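Local coordinates for AP endonuclease, family protein 2 (PDB 5TNV) that binds magnesium in a xylose isomerase-like TIM barrel and may act as an endonuclease, at residues 44-47 against 53-56; 77-82 against 120-125; 235-240 against 277-282. One frame throughout, in Å; residues are numbered along the deposited sequence.

Contact 1: 44-47 against 53-56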
ATOM      1  N   GLY A  44      26.224 -18.650  13.497  1.00 20.24           N
ATOM      2  CA  GLY A  44      27.455 -17.874  13.508  1.00 14.37           C
ATOM      3  C   GLY A  44      27.373 -16.564  12.745  1.00  9.72           C
ATOM      4  O   GLY A  44      26.309 -16.074  12.371  1.00 11.86           O
ATOM      5  N   HIS A  45      28.530 -15.932  12.509  1.00  7.60           N
ATOM      6  CA  HIS A  45      28.619 -14.702  11.797  1.00  7.16           C
ATOM      7  C   HIS A  45      28.695 -14.956  10.300  1.00  5.92           C
ATOM      8  O   HIS A  45      29.412 -15.875   9.845  1.00  6.41           O
ATOM      9  CB  HIS A  45      29.827 -13.918  12.271  1.00  7.48           C
ATOM     10  CG  HIS A  45      29.830 -12.480  11.930  1.00  7.79           C
ATOM     11  ND1 HIS A  45      29.869 -11.965  10.658  1.00  7.50           N
ATOM     12  CD2 HIS A  45      29.702 -11.414  12.777  1.00 12.29           C
ATOM     13  CE1 HIS A  45      29.829 -10.658  10.753  1.00  8.31           C
ATOM     14  NE2 HIS A  45      29.728 -10.278  12.033  1.00 10.65           N
ATOM     15  N   ILE A  46      27.992 -14.169   9.502  1.00  5.85           N
ATOM     16  CA  ILE A  46      28.030 -14.307   8.036  1.00  5.44           C
ATOM     17  C   ILE A  46      29.458 -14.177   7.511  1.00  5.59           C
ATOM     18  O   ILE A  46      29.767 -14.720   6.445  1.00  6.01           O
ATOM     19  CB  ILE A  46      27.046 -13.333   7.380  1.00  5.66           C
ATOM     20  CG1 ILE A  46      26.626 -13.782   5.984  1.00  5.87           C
ATOM     21  CG2 ILE A  46      27.560 -11.917   7.373  1.00  6.30           C
ATOM     22  CD1 ILE A  46      25.875 -15.077   5.910  1.00  6.62           C
ATOM     23  N   LYS A  47      30.327 -13.429   8.213  1.00  6.00           N
ATOM     24  CA  LYS A  47      31.704 -13.282   7.718  1.00  7.36           C
ATOM     25  C   LYS A  47      32.438 -14.609   7.618  1.00  6.01           C
ATOM     26  O   LYS A  47      33.388 -14.698   6.842  1.00  6.96           O
ATOM     27  CB  LYS A  47      32.455 -12.320   8.623  1.00  8.70           C
ATOM     28  CG  LYS A  47      32.928 -12.844   9.866  1.00 11.23           C
ATOM     29  CD  LYS A  47      33.632 -11.750  10.671  1.00 19.95           C
ATOM     30  CE  LYS A  47      35.075 -11.485  10.197  1.00 30.16           C
ATOM     31  NZ  LYS A  47      35.860 -10.646  11.138  1.00 39.06           N
ATOM     32  N   VAL A  53      26.586 -20.079   1.089  1.00  7.21           N
ATOM     33  CA  VAL A  53      25.601 -19.425   1.908  1.00  7.25           C
ATOM     34  C   VAL A  53      25.373 -17.999   1.391  1.00  5.75           C
ATOM     35  O   VAL A  53      24.222 -17.562   1.217  1.00  6.33           O
ATOM     36  CB  VAL A  53      26.034 -19.461   3.363  1.00  7.89           C
ATOM     37  CG1 VAL A  53      25.153 -18.606   4.248  1.00  8.95           C
ATOM     38  CG2 VAL A  53      25.955 -20.900   3.892  1.00 10.81           C
ATOM     39  N   TRP A  54      26.420 -17.259   1.147  1.00  6.06           N
ATOM     40  CA  TRP A  54      26.326 -15.933   0.542  1.00  5.64           C
ATOM     41  C   TRP A  54      25.587 -16.041  -0.773  1.00  5.57           C
ATOM     42  O   TRP A  54      24.749 -15.202  -1.104  1.00  6.08           O
ATOM     43  CB  TRP A  54      27.712 -15.386   0.296  1.00  6.69           C
ATOM     44  CG  TRP A  54      28.599 -15.213   1.501  1.00  5.47           C
ATOM     45  CD1 TRP A  54      28.252 -15.134   2.799  1.00  5.41           C
ATOM     46  CD2 TRP A  54      30.020 -15.100   1.474  1.00  5.57           C
ATOM     47  NE1 TRP A  54      29.350 -14.959   3.591  1.00  5.62           N
ATOM     48  CE2 TRP A  54      30.466 -14.945   2.808  1.00  5.74           C
ATOM     49  CE3 TRP A  54      30.993 -15.135   0.473  1.00  6.79           C
ATOM     50  CZ2 TRP A  54      31.809 -14.805   3.148  1.00  6.51           C
ATOM     51  CZ3 TRP A  54      32.314 -14.992   0.813  1.00  7.47           C
ATOM     52  CH2 TRP A  54      32.725 -14.840   2.127  1.00  6.87           C
ATOM     53  N   ALA A  55      25.902 -17.051  -1.560  1.00  6.01           N
ATOM     54  CA  ALA A  55      25.302 -17.213  -2.884  1.00  6.05           C
ATOM     55  C   ALA A  55      23.796 -17.329  -2.801  1.00  5.67           C
ATOM     56  O   ALA A  55      23.084 -16.776  -3.628  1.00  5.85           O
ATOM     57  CB  ALA A  55      25.863 -18.439  -3.593  1.00  7.05           C
ATOM     58  N   LYS A  56      23.268 -18.073  -1.840  1.00  6.08           N
ATOM     59  CA  LYS A  56      21.822 -18.247  -1.730  1.00  6.06           C
ATOM     60  C   LYS A  56      21.132 -16.947  -1.329  1.00  5.75           C
ATOM     61  O   LYS A  56      19.980 -16.723  -1.718  1.00  6.80           O
ATOM     62  CB  LYS A  56      21.501 -19.398  -0.812  1.00  7.85           C
ATOM     63  CG  LYS A  56      21.791 -20.773  -1.445  1.00 12.73           C
ATOM     64  CD  LYS A  56      20.866 -21.892  -0.948  1.00 36.75           C
ATOM     65  CE  LYS A  56      21.382 -23.285  -1.299  1.00 48.33           C
ATOM     66  NZ  LYS A  56      21.444 -24.198  -0.120  1.00 62.06           N
TER

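Contact 2: 77-82 against 120-125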
ATOM      1  N   PRO A  77      31.185  -8.408   5.801  1.00  6.05           N
ATOM      2  CA  PRO A  77      32.016  -7.223   6.028  1.00  6.25           C
ATOM      3  C   PRO A  77      33.224  -7.245   5.134  1.00  5.62           C
ATOM      4  O   PRO A  77      34.301  -7.794   5.518  1.00  6.38           O
ATOM      5  CB  PRO A  77      32.365  -7.321   7.488  1.00  7.26           C
ATOM      6  CG  PRO A  77      32.459  -8.815   7.730  1.00  7.76           C
ATOM      7  CD  PRO A  77      31.371  -9.377   6.880  1.00  6.28           C
ATOM      8  N   LEU A  78      33.120  -6.645   3.972  1.00  6.20           N
ATOM      9  CA  LEU A  78      34.197  -6.712   2.985  1.00  5.98           C
ATOM     10  C   LEU A  78      35.505  -6.120   3.513  1.00  5.80           C
ATOM     11  O   LEU A  78      36.571  -6.629   3.167  1.00  7.01           O
ATOM     12  CB  LEU A  78      33.794  -6.031   1.672  1.00  6.19           C
ATOM     13  CG  LEU A  78      32.594  -6.648   0.963  1.00  6.84           C
ATOM     14  CD1 LEU A  78      32.271  -5.862  -0.297  1.00  8.15           C
ATOM     15  CD2 LEU A  78      32.783  -8.109   0.605  1.00  8.06           C
ATOM     16  N   ALA A  79      35.444  -5.077   4.332  1.00  5.83           N
ATOM     17  CA  ALA A  79      36.659  -4.484   4.851  1.00  6.54           C
ATOM     18  C   ALA A  79      37.429  -5.444   5.761  1.00  7.24           C
ATOM     19  O   ALA A  79      38.608  -5.266   5.976  1.00 10.84           O
ATOM     20  CB  ALA A  79      36.319  -3.177   5.565  1.00  7.27           C
ATOM     21  N   ALA A  80      36.746  -6.415   6.343  1.00  6.53           N
ATOM     22  CA  ALA A  80      37.317  -7.351   7.307  1.00  7.20           C
ATOM     23  C   ALA A  80      37.784  -8.652   6.683  1.00  7.07           C
ATOM     24  O   ALA A  80      38.523  -9.378   7.316  1.00 10.21           O
ATOM     25  CB  ALA A  80      36.310  -7.668   8.413  1.00  8.60           C
ATOM     26  N   LEU A  81      37.337  -8.993   5.490  1.00  6.93           N
ATOM     27  CA  LEU A  81      37.729 -10.264   4.874  1.00  6.70           C
ATOM     28  C   LEU A  81      39.159 -10.265   4.439  1.00  7.00           C
ATOM     29  O   LEU A  81      39.730  -9.255   4.012  1.00  8.13           O
ATOM     30  CB  LEU A  81      36.842 -10.557   3.648  1.00  6.65           C
ATOM     31  CG  LEU A  81      35.369 -10.868   3.899  1.00  7.88           C
ATOM     32  CD1 LEU A  81      34.707 -11.166   2.554  1.00  7.59           C
ATOM     33  CD2 LEU A  81      35.158 -12.010   4.872  1.00 10.24           C
ATOM     34  N   SER A  82      39.761 -11.469   4.488  1.00  6.92           N
ATOM     35  CA  SER A  82      41.034 -11.652   3.866  1.00  7.29           C
ATOM     36  C   SER A  82      40.897 -11.459   2.366  1.00  7.59           C
ATOM     37  O   SER A  82      39.816 -11.564   1.780  1.00  7.21           O
ATOM     38  CB  SER A  82      41.546 -13.058   4.099  1.00  7.05           C
ATOM     39  OG  SER A  82      40.729 -14.020   3.432  1.00  7.43           O
ATOM     40  N   LEU A 120      36.901   4.961  10.347  1.00  6.56           N
ATOM     41  CA  LEU A 120      37.635   5.716   9.329  1.00  6.79           C
ATOM     42  C   LEU A 120      38.525   4.794   8.526  1.00  6.54           C
ATOM     43  O   LEU A 120      38.588   4.886   7.282  1.00  6.92           O
ATOM     44  CB  LEU A 120      38.414   6.829  10.030  1.00  7.26           C
ATOM     45  CG  LEU A 120      39.278   7.716   9.119  1.00  8.48           C
ATOM     46  CD1 LEU A 120      38.443   8.552   8.179  1.00  9.75           C
ATOM     47  CD2 LEU A 120      40.164   8.631   9.974  1.00  8.98           C
ATOM     48  N   ALA A 121      39.272   3.918   9.234  1.00  6.71           N
ATOM     49  CA  ALA A 121      40.163   2.988   8.550  1.00  6.91           C
ATOM     50  C   ALA A 121      39.379   2.028   7.619  1.00  6.84           C
ATOM     51  O   ALA A 121      39.799   1.725   6.483  1.00  7.04           O
ATOM     52  CB  ALA A 121      41.008   2.202   9.527  1.00  8.18           C
ATOM     53  N   ASP A 122      38.234   1.532   8.093  1.00  6.45           N
ATOM     54  CA  ASP A 122      37.386   0.680   7.273  1.00  6.31           C
ATOM     55  C   ASP A 122      36.853   1.423   6.073  1.00  6.07           C
ATOM     56  O   ASP A 122      36.755   0.849   4.974  1.00  6.62           O
ATOM     57  CB  ASP A 122      36.267   0.072   8.150  1.00  6.88           C
ATOM     58  CG  ASP A 122      36.749  -0.973   9.116  1.00  8.10           C
ATOM     59  OD1 ASP A 122      37.848  -1.516   8.949  1.00 10.80           O
ATOM     60  OD2 ASP A 122      35.970  -1.261  10.056  1.00 10.12           O
ATOM     61  N   ALA A 123      36.484   2.691   6.218  1.00  6.10           N
ATOM     62  CA  ALA A 123      36.028   3.497   5.086  1.00  5.96           C
ATOM     63  C   ALA A 123      37.127   3.580   4.016  1.00  5.92           C
ATOM     64  O   ALA A 123      36.860   3.422   2.827  1.00  6.08           O
ATOM     65  CB  ALA A 123      35.568   4.837   5.547  1.00  6.67           C
ATOM     66  N   HIS A 124      38.373   3.841   4.456  1.00  6.44           N
ATOM     67  CA  HIS A 124      39.484   3.841   3.489  1.00  6.61           C
ATOM     68  C   HIS A 124      39.634   2.507   2.778  1.00  6.21           C
ATOM     69  O   HIS A 124      39.867   2.453   1.565  1.00  6.71           O
ATOM     70  CB  HIS A 124      40.779   4.228   4.210  1.00  7.20           C
ATOM     71  CG  HIS A 124      40.977   5.670   4.437  1.00  6.95           C
ATOM     72  ND1 HIS A 124      41.148   6.554   3.402  1.00  7.60           N
ATOM     73  CD2 HIS A 124      41.106   6.367   5.621  1.00  7.59           C
ATOM     74  CE1 HIS A 124      41.371   7.760   3.934  1.00  8.04           C
ATOM     75  NE2 HIS A 124      41.348   7.658   5.252  1.00  7.52           N
ATOM     76  N   ARG A 125      39.501   1.401   3.542  1.00  6.14           N
ATOM     77  CA  ARG A 125      39.588   0.070   2.918  1.00  6.43           C
ATOM     78  C   ARG A 125      38.497  -0.103   1.858  1.00  6.07           C
ATOM     79  O   ARG A 125      38.750  -0.660   0.771  1.00  6.30           O
ATOM     80  CB  ARG A 125      39.534  -1.008   3.960  1.00  6.91           C
ATOM     81  CG  ARG A 125      40.747  -1.184   4.801  1.00  9.60           C
ATOM     82  CD  ARG A 125      40.752  -2.389   5.724  1.00 11.70           C
ATOM     83  NE  ARG A 125      40.723  -3.594   4.931  1.00 13.85           N
ATOM     84  CZ  ARG A 125      41.747  -4.156   4.291  1.00 14.10           C
ATOM     85  NH1 ARG A 125      42.935  -3.551   4.399  1.00 19.05           N
ATOM     86  NH2 ARG A 125      41.556  -5.277   3.582  1.00 18.83           N
TER
HETATM   87  O   HOH W   1      39.308  -6.794   2.888  1.00 13.03           O

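Contact 3: 235-240 against 277-282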
ATOM      1  N   PRO A 235       9.306  20.053   6.665  1.00  6.10           N
ATOM      2  CA  PRO A 235       8.869  20.683   5.407  1.00  5.94           C
ATOM      3  C   PRO A 235       8.447  19.613   4.400  1.00  5.62           C
ATOM      4  O   PRO A 235       8.854  18.447   4.463  1.00  6.23           O
ATOM      5  CB  PRO A 235      10.098  21.435   4.906  1.00  7.18           C
ATOM      6  CG  PRO A 235      10.923  21.645   6.163  1.00  6.89           C
ATOM      7  CD  PRO A 235      10.728  20.385   6.936  1.00  6.95           C
ATOM      8  N   HIS A 236       7.620  20.045   3.433  1.00  5.77           N
ATOM      9  CA  HIS A 236       7.171  19.138   2.398  1.00  5.37           C
ATOM     10  C   HIS A 236       8.371  18.600   1.643  1.00  4.86           C
ATOM     11  O   HIS A 236       9.351  19.323   1.376  1.00  5.03           O
ATOM     12  CB  HIS A 236       6.212  19.897   1.448  1.00  5.79           C
ATOM     13  CG  HIS A 236       5.512  18.996   0.482  1.00  5.41           C
ATOM     14  ND1 HIS A 236       6.123  18.554  -0.667  1.00  6.99           N
ATOM     15  CD2 HIS A 236       4.288  18.458   0.569  1.00  5.87           C
ATOM     16  CE1 HIS A 236       5.250  17.746  -1.268  1.00  6.71           C
ATOM     17  NE2 HIS A 236       4.131  17.656  -0.557  1.00  6.48           N
ATOM     18  N   PRO A 237       8.347  17.320   1.240  1.00  5.46           N
ATOM     19  CA  PRO A 237       9.530  16.772   0.551  1.00  6.11           C
ATOM     20  C   PRO A 237       9.864  17.464  -0.723  1.00  5.81           C
ATOM     21  O   PRO A 237      11.072  17.428  -1.101  1.00  6.75           O
ATOM     22  CB  PRO A 237       9.197  15.284   0.327  1.00  9.27           C
ATOM     23  CG  PRO A 237       7.818  15.118   0.746  1.00  8.62           C
ATOM     24  CD  PRO A 237       7.307  16.330   1.471  1.00  5.75           C
ATOM     25  N   SER A 238       8.936  18.083  -1.432  1.00  6.22           N
ATOM     26  CA  SER A 238       9.253  18.868  -2.623  0.50  7.65           C
ATOM     27  C   SER A 238      10.283  19.945  -2.334  1.00  6.60           C
ATOM     28  O   SER A 238      11.221  20.175  -3.076  1.00  7.92           O
ATOM     29  CB  SER A 238       8.015  19.511  -3.213  0.50  9.70           C
ATOM     30  OG  SER A 238       7.385  20.512  -2.464  0.50  8.23           O
ATOM     31  N   GLU A 239      10.066  20.643  -1.244  1.00  6.23           N
ATOM     32  CA  GLU A 239      10.900  21.733  -0.809  1.00  6.58           C
ATOM     33  C   GLU A 239      12.262  21.192  -0.352  1.00  5.75           C
ATOM     34  O   GLU A 239      13.337  21.708  -0.692  1.00  6.76           O
ATOM     35  CB  GLU A 239      10.257  22.544   0.297  1.00  8.17           C
ATOM     36  CG  GLU A 239      11.071  23.624   0.948  1.00 18.03           C
ATOM     37  CD  GLU A 239      10.466  24.219   2.175  1.00 19.67           C
ATOM     38  OE1 GLU A 239       9.187  24.445   2.121  1.00 33.37           O
ATOM     39  OE2 GLU A 239      11.283  24.452   3.120  1.00 19.72           O
ATOM     40  N   MET A 240      12.222  20.116   0.446  1.00  5.21           N
ATOM     41  CA  MET A 240      13.487  19.597   0.982  1.00  4.79           C
ATOM     42  C   MET A 240      14.365  19.058  -0.126  1.00  4.78           C
ATOM     43  O   MET A 240      15.574  19.313  -0.168  1.00  5.42           O
ATOM     44  CB  MET A 240      13.217  18.480   1.996  1.00  4.92           C
ATOM     45  CG  MET A 240      12.414  18.917   3.249  1.00  5.20           C
ATOM     46  SD  MET A 240      12.579  17.765   4.621  1.00  6.32           S
ATOM     47  CE  MET A 240      11.577  16.383   4.095  1.00  7.03           C
ATOM     48  N   GLY A 277       3.795   6.180  -1.082  1.00  3.73           N
ATOM     49  CA  GLY A 277       4.036   6.999   0.073  1.00  3.83           C
ATOM     50  C   GLY A 277       3.853   8.487  -0.163  1.00  3.55           C
ATOM     51  O   GLY A 277       3.344   8.899  -1.219  1.00  4.21           O
ATOM     52  N   TYR A 278       4.220   9.275   0.809  1.00  3.70           N
ATOM     53  CA  TYR A 278       3.944  10.737   0.816  1.00  4.10           C
ATOM     54  C   TYR A 278       4.762  11.484  -0.234  1.00  3.86           C
ATOM     55  O   TYR A 278       4.270  12.448  -0.845  1.00  5.19           O
ATOM     56  CB  TYR A 278       4.213  11.278   2.211  1.00  4.01           C
ATOM     57  CG  TYR A 278       3.750  12.708   2.409  1.00  3.91           C
ATOM     58  CD1 TYR A 278       2.409  12.992   2.495  1.00  4.57           C
ATOM     59  CD2 TYR A 278       4.649  13.765   2.545  1.00  4.91           C
ATOM     60  CE1 TYR A 278       1.978  14.313   2.680  1.00  4.84           C
ATOM     61  CE2 TYR A 278       4.232  15.053   2.732  1.00  6.25           C
ATOM     62  CZ  TYR A 278       2.873  15.335   2.797  1.00  5.01           C
ATOM     63  OH  TYR A 278       2.507  16.657   2.984  1.00  6.00           O
ATOM     64  N   VAL A 279       6.024  11.114  -0.439  1.00  4.06           N
ATOM     65  CA  VAL A 279       6.827  11.747  -1.478  1.00  4.02           C
ATOM     66  C   VAL A 279       6.278  11.349  -2.845  1.00  3.82           C
ATOM     67  O   VAL A 279       5.907  10.172  -3.018  1.00  4.35           O
ATOM     68  CB  VAL A 279       8.295  11.299  -1.373  1.00  4.01           C
ATOM     69  CG1 VAL A 279       9.153  12.038  -2.433  1.00  4.83           C
ATOM     70  CG2 VAL A 279       8.876  11.515   0.011  1.00  4.60           C
ATOM     71  N   ASN A 280       6.242  12.282  -3.793  1.00  3.90           N
ATOM     72  CA  ASN A 280       5.963  11.979  -5.193  1.00  3.91           C
ATOM     73  C   ASN A 280       7.289  11.749  -5.898  1.00  3.70           C
ATOM     74  O   ASN A 280       7.930  12.702  -6.365  1.00  4.26           O
ATOM     75  CB  ASN A 280       5.162  13.083  -5.855  1.00  4.12           C
ATOM     76  CG  ASN A 280       4.777  12.686  -7.279  1.00  4.48           C
ATOM     77  OD1 ASN A 280       5.409  11.840  -7.921  1.00  4.55           O
ATOM     78  ND2 ASN A 280       3.742  13.334  -7.831  1.00  5.84           N
ATOM     79  N   TYR A 281       7.746  10.489  -5.943  1.00  4.20           N
ATOM     80  CA  TYR A 281       9.060  10.237  -6.526  1.00  4.13           C
ATOM     81  C   TYR A 281       9.059  10.319  -8.046  1.00  4.15           C
ATOM     82  O   TYR A 281      10.173  10.392  -8.634  1.00  4.39           O
ATOM     83  CB  TYR A 281       9.627   8.905  -6.031  1.00  4.51           C
ATOM     84  CG  TYR A 281      10.311   9.042  -4.673  1.00  3.93           C
ATOM     85  CD1 TYR A 281      11.531   9.714  -4.572  1.00  4.24           C
ATOM     86  CD2 TYR A 281       9.773   8.526  -3.520  1.00  3.89           C
ATOM     87  CE1 TYR A 281      12.179   9.843  -3.376  1.00  4.37           C
ATOM     88  CE2 TYR A 281      10.417   8.650  -2.292  1.00  4.04           C
ATOM     89  CZ  TYR A 281      11.621   9.307  -2.228  1.00  3.83           C
ATOM     90  OH  TYR A 281      12.316   9.454  -1.036  1.00  4.30           O
ATOM     91  N   ARG A 282       7.903  10.307  -8.721  1.00  4.31           N
ATOM     92  CA  ARG A 282       7.905  10.583 -10.165  1.00  4.71           C
ATOM     93  C   ARG A 282       8.373  12.021 -10.380  1.00  4.93           C
ATOM     94  O   ARG A 282       9.270  12.317 -11.159  1.00  5.56           O
ATOM     95  CB  ARG A 282       6.528  10.284 -10.752  1.00  4.54           C
ATOM     96  CG  ARG A 282       6.470  10.427 -12.270  1.00  4.75           C
ATOM     97  CD  ARG A 282       5.051  10.104 -12.821  1.00  4.79           C
ATOM     98  NE  ARG A 282       4.638   8.809 -12.351  1.00  4.60           N
ATOM     99  CZ  ARG A 282       5.069   7.651 -12.796  1.00  4.58           C
ATOM    100  NH1 ARG A 282       5.721   7.556 -13.938  1.00  5.26           N
ATOM    101  NH2 ARG A 282       4.800   6.574 -12.099  1.00  5.81           N
TER

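Contact 1: 44-47 against 53-56
The indole nitrogen NE1 of W54 donates a hydrogen bond to I46 O at 2.9 Å. The two residues belong to neighbouring parts of one beta-alpha unit of the TIM barrel. I46 lies in the loop after strand 29-32, and W54 lies near the start of helix 51-63, the next helix in the chain. The loop therefore folds back on the helix it leads into. The bond is nearly straight, with 166° at the hydrogen, and I46 O lies in the plane of the indole. Seen from the acceptor, the donor is tilted 27° from the carbonyl plane. The CG of W54 stands anti to its own carbonyl carbon (chi1 -60°), and this puts the pyrrole edge of the ring next to the loop backbone. K47 O also lies near the indole plane, at the benzene edge, 4.0 Å from W54 CZ2. This oxygen has a partner beyond the two segments, R85 NH2 on helix 83-95, and the W54 side chain packs on R85 and V76 as well.

The apolar part of the contact comes from I46. Its CG1 sits 3.8 Å from W54 CD1. Further out, I46 CD1 reaches V53 CG1 at 4.0 Å. The same ethyl branch thus touches two successive residues of the helix. I46 and W54 are both buried, while V53 is partly exposed.

The loop has its own brace, from H45 into the short 3-10 segment that starts at 46-47. The backbone N-H of K47 points at H45 ND1, which accepts in the plane of the imidazole at 2.9 Å. The K47 side chain turns back over that ring, and its CD lies 3.7 Å above one face, offset to the rim.

Contact 2: 77-82 against 120-125
A79 and R125 bring the two backbones within 5.7 Å of each other, measured between their CA atoms. On one side is a tight turn: L78 and A79 have helical backbone angles, and A80 N bonds back to P77 O, which makes it a type I turn. On the other side, 120-125 is a regular stretch of helix 116-133. The methyl of A79 faces this helix and makes such a close approach possible. Its CB lies 4.2 Å from R125 CB and 4.1 Å from D122 OD1, so it rests between residues one helical turn apart. The carboxylate of D122 meets the methyl with OD1; its other oxygen, OD2, forms a salt bridge with K118 on the same helix.

R125 supplies the polar half of the contact. Its chain bends at chi3 (64°), which brings the guanidinium alongside the turn, with A79 O at its edge. NE donates to A79 O at 2.9 Å, on a lone pair in the carbonyl plane. The bond is clearly bent, with 139° at the hydrogen, and the oxygen is tilted out of the guanidinium plane. In barrel terms, the contact joins the loop after strand 68-70 to the helix that follows strand 99-104, so two successive beta-alpha units meet here.

A single water extends the arginine's hold. It lies in the guanidinium plane and accepts from R125 NH2 at 2.8 Å. It donates to L78 O at 2.8 Å and to L81 O at 2.7 Å. Two carbonyls of the loop and one N-H of the helix thus share one water. The L81 side chain packs on I86 of helix 83-95. S82 is the N-cap of that helix, and its OG accepts from R85 N.

Contact 3: 235-240 against 277-282
P237 and Y278 bury more surface here than the other residues. The proline opens helix 237-244, and its ring meets the tyrosine at the edge, near the aromatic plane. P237 CD is 3.6 Å from Y278 CE2, and the proline side chain runs roughly perpendicular to that of the tyrosine. The same pyrrolidine also serves V279: P237 CB lies 3.8 Å from V279 CG2, and the side chains of P237 and V279 run antiparallel alongside one another. P237 is thus held by two successive loop residues, one aromatic and one branched.

H236 comes third. Its ring lies obliquely to that of Y278, with centroids 5.4 Å apart and planes at 52°. The closest atoms are H236 CD2 and Y278 OH, at 3.5 Å. The polar partner of this hydroxyl is I154 O of the second subunit, and W155 of that subunit meets the Y278 ring edge-to-face. The H236 CG is anti to the backbone N (chi1 -170°), which lets the imidazole fold back over the start of its own helix. There ND1 accepts from S238 N at 3.0 Å, and P237 CD lies over one face of the ring.

N280 caps the other helix, 281-290, with OD1 receiving the N-H of Q283 and, weakly, that of R282. The V279 side chain is about 9 Å from that of D223, a magnesium ligand. This is packing between loops that lead into helices of a TIM barrel, the N-cap of one helix set against the approach to another, beside a subunit interface.

In the fold
Contacts 1 and 2 are neighbours, with centres 17 Å apart. They touch through K47 on P77 and W54 on L81, and R85 of helix 83-95 has links to both. Contact 3 lies on the opposite side of the chain's centre, about 25 Å or more from either at the nearest atoms. Contacts 1 and 2 are partly buried, away from the annotated sites, and touched by no other protein chain of the assembly. Each joins a loop to a helix through a side-chain donor and a backbone carbonyl. Contact 3 is buried, has no hydrogen bond between its segments and relies on proline, aromatic and valine packing beside the second subunit.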